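Local coordinates for tyrosine-protein phosphatase non-receptor type 18 (Homo sapiens, PDB 2OC3) that removes phosphate from phosphotyrosine residues of autophosphorylated tyrosine kinases through its catalytic domain, the part present here, at residues A134-E137 and I138-G141. Numbering follows the deposited sequence.
Sequences ACRE and IENG
Arg136 and Glu139, three residues apart, meet twice: the backbone of the arginine binds the carboxylate, while its guanidinium lies against the glutamate's methylenes. Glu139 reaches back toward Cys135 and Arg136 with its chain extended beyond CG, which carries OE2 to the amide of Arg136; the hydrogen bond from Arg136 N to Glu139 OE2 is 3.0 Å long and nearly straight (166°), entering on the anti side of the carboxylate and somewhat out of its plane. Cys135 CB lies 3.3 Å from Glu139 OE2. The arginine chain bends at chi3 (-68°), laying the guanidinium over Glu139, with Arg136 NH2 3.5 Å from Glu139 CB. Its plane is only 23° from that of the carboxylate, but Arg136 NE stays 4.2 Å from Glu139 OE2, beyond a salt bridge, and a water in the guanidinium plane joins the two. A second water links Arg136 NH1 to Ile138 O, which also lies over a guanidinium face. This turn leads from strand 130-133 of the central mixed sheet of the protein-tyrosine phosphatase fold into the two-stranded hairpin of 138-139 and 142-143. There Glu139 OE2 also forms a salt bridge with Arg239, an arginine of the phosphate-binding loop that probably binds substrate, and Ala134 O hydrogen-bonds to the same guanidinium. A glutamine in place of Glu139 would probably leave Arg239 without its charged mate and less firmly positioned. At the hairpin's bend, glycine suits position 141 because a CB there would be jammed against the preceding carbonyl oxygen, and the Asn140 side chain lies about 4 Å from that of Asp201, another probable substrate-binding residue.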
ATOM      1  N   ALA A 134      -2.288   6.838   0.122  1.00  6.51           N
ATOM      2  CA  ALA A 134      -1.776   7.594   1.254  1.00  6.22           C
ATOM      3  C   ALA A 134      -0.941   8.753   0.811  1.00  8.76           C
ATOM      4  O   ALA A 134       0.135   8.978   1.388  1.00 10.16           O
ATOM      5  CB  ALA A 134      -0.906   6.697   2.177  1.00  9.86           C
ATOM      6  N   CYS A 135      -1.387   9.464  -0.209  1.00  8.52           N
ATOM      7  CA  CYS A 135      -0.731  10.688  -0.638  1.00  7.16           C
ATOM      8  C   CYS A 135      -1.765  11.522  -1.379  1.00  9.14           C
ATOM      9  O   CYS A 135      -2.881  11.091  -1.636  1.00  7.42           O
ATOM     10  CB  CYS A 135       0.487  10.397  -1.526  1.00  9.17           C
ATOM     11  SG  CYS A 135       0.161   9.796  -3.162  1.00 11.99           S
ATOM     12  N   ARG A 136      -1.370  12.753  -1.691  1.00  7.82           N
ATOM     13  CA  ARG A 136      -2.160  13.618  -2.582  1.00  8.36           C
ATOM     14  C   ARG A 136      -1.551  13.594  -3.976  1.00  7.18           C
ATOM     15  O   ARG A 136      -0.379  13.260  -4.130  1.00  8.31           O
ATOM     16  CB  ARG A 136      -2.151  15.047  -2.074  1.00  8.58           C
ATOM     17  CG  ARG A 136      -2.957  15.257  -0.784  1.00  8.58           C
ATOM     18  CD  ARG A 136      -2.658  16.603  -0.165  1.00 10.53           C
ATOM     19  NE  ARG A 136      -1.304  16.701   0.347  1.00 11.52           N
ATOM     20  CZ  ARG A 136      -0.512  17.763   0.306  1.00 10.38           C
ATOM     21  NH1 ARG A 136      -0.919  18.880  -0.297  1.00 12.60           N
ATOM     22  NH2 ARG A 136       0.718  17.651   0.818  1.00 13.73           N
ATOM     23  N   GLU A 137      -2.302  14.076  -4.969  1.00  6.59           N
ATOM     24  CA  GLU A 137      -1.767  14.211  -6.334  1.00  7.80           C
ATOM     25  C   GLU A 137      -0.508  15.075  -6.393  1.00  7.51           C
ATOM     26  O   GLU A 137       0.450  14.754  -7.067  1.00  9.28           O
ATOM     27  CB  GLU A 137      -2.819  14.810  -7.244  1.00 10.48           C
ATOM     28  CG  GLU A 137      -3.892  13.884  -7.647  1.00 16.28           C
ATOM     29  CD  GLU A 137      -5.015  14.665  -8.280  1.00 21.66           C
ATOM     30  OE1 GLU A 137      -4.779  15.209  -9.376  1.00 21.09           O
ATOM     31  OE2 GLU A 137      -6.060  14.802  -7.609  1.00 30.40           O
ATOM     32  N   ILE A 138      -0.554  16.207  -5.690  1.00  8.60           N
ATOM     33  CA  ILE A 138       0.550  17.175  -5.603  1.00 10.30           C
ATOM     34  C   ILE A 138       0.818  17.430  -4.139  1.00  5.99           C
ATOM     35  O   ILE A 138      -0.133  17.644  -3.374  1.00  9.14           O
ATOM     36  CB  ILE A 138       0.177  18.523  -6.268  1.00  9.02           C
ATOM     37  CG1 ILE A 138      -0.078  18.297  -7.766  1.00 14.98           C
ATOM     38  CG2 ILE A 138       1.296  19.525  -6.084  1.00 13.03           C
ATOM     39  CD1 ILE A 138      -0.714  19.513  -8.461  1.00 17.70           C
ATOM     40  N   GLU A 139       2.063  17.336  -3.734  1.00  6.26           N
ATOM     41  CA  GLU A 139       2.449  17.612  -2.362  1.00  8.29           C
ATOM     42  C   GLU A 139       3.580  18.611  -2.362  1.00 11.13           C
ATOM     43  O   GLU A 139       4.622  18.358  -2.970  1.00 10.66           O
ATOM     44  CB  GLU A 139       2.866  16.326  -1.668  1.00  9.96           C
ATOM     45  CG  GLU A 139       1.781  15.265  -1.579  1.00  8.60           C
ATOM     46  CD  GLU A 139       2.163  14.080  -0.741  1.00 13.12           C
ATOM     47  OE1 GLU A 139       3.387  13.836  -0.500  1.00 13.81           O
ATOM     48  OE2 GLU A 139       1.208  13.364  -0.314  1.00  9.48           O
ATOM     49  N   ASN A 140       3.340  19.748  -1.694  1.00 10.04           N
ATOM     50  CA  ASN A 140       4.358  20.789  -1.544  1.00 11.14           C
ATOM     51  C   ASN A 140       5.014  21.150  -2.875  1.00 13.34           C
ATOM     52  O   ASN A 140       6.243  21.237  -2.987  1.00 12.83           O
ATOM     53  CB  ASN A 140       5.380  20.351  -0.500  1.00 13.49           C
ATOM     54  CG  ASN A 140       6.113  21.521   0.158  1.00 26.04           C
ATOM     55  OD1 ASN A 140       5.663  22.670   0.120  1.00 25.70           O
ATOM     56  ND2 ASN A 140       7.258  21.217   0.763  1.00 29.92           N
ATOM     57  N   GLY A 141       4.187  21.315  -3.897  1.00 11.34           N
ATOM     58  CA  GLY A 141       4.697  21.808  -5.164  1.00 10.83           C
ATOM     59  C   GLY A 141       5.334  20.768  -6.062  1.00 15.88           C
ATOM     60  O   GLY A 141       5.895  21.135  -7.090  1.00 14.92           O
TER
HETATM   61  O   HOH W   1      -0.353  14.474   1.675  1.00 12.53           O
HETATM   62  O   HOH W   2      -2.583  19.212  -2.535  1.00 21.92           O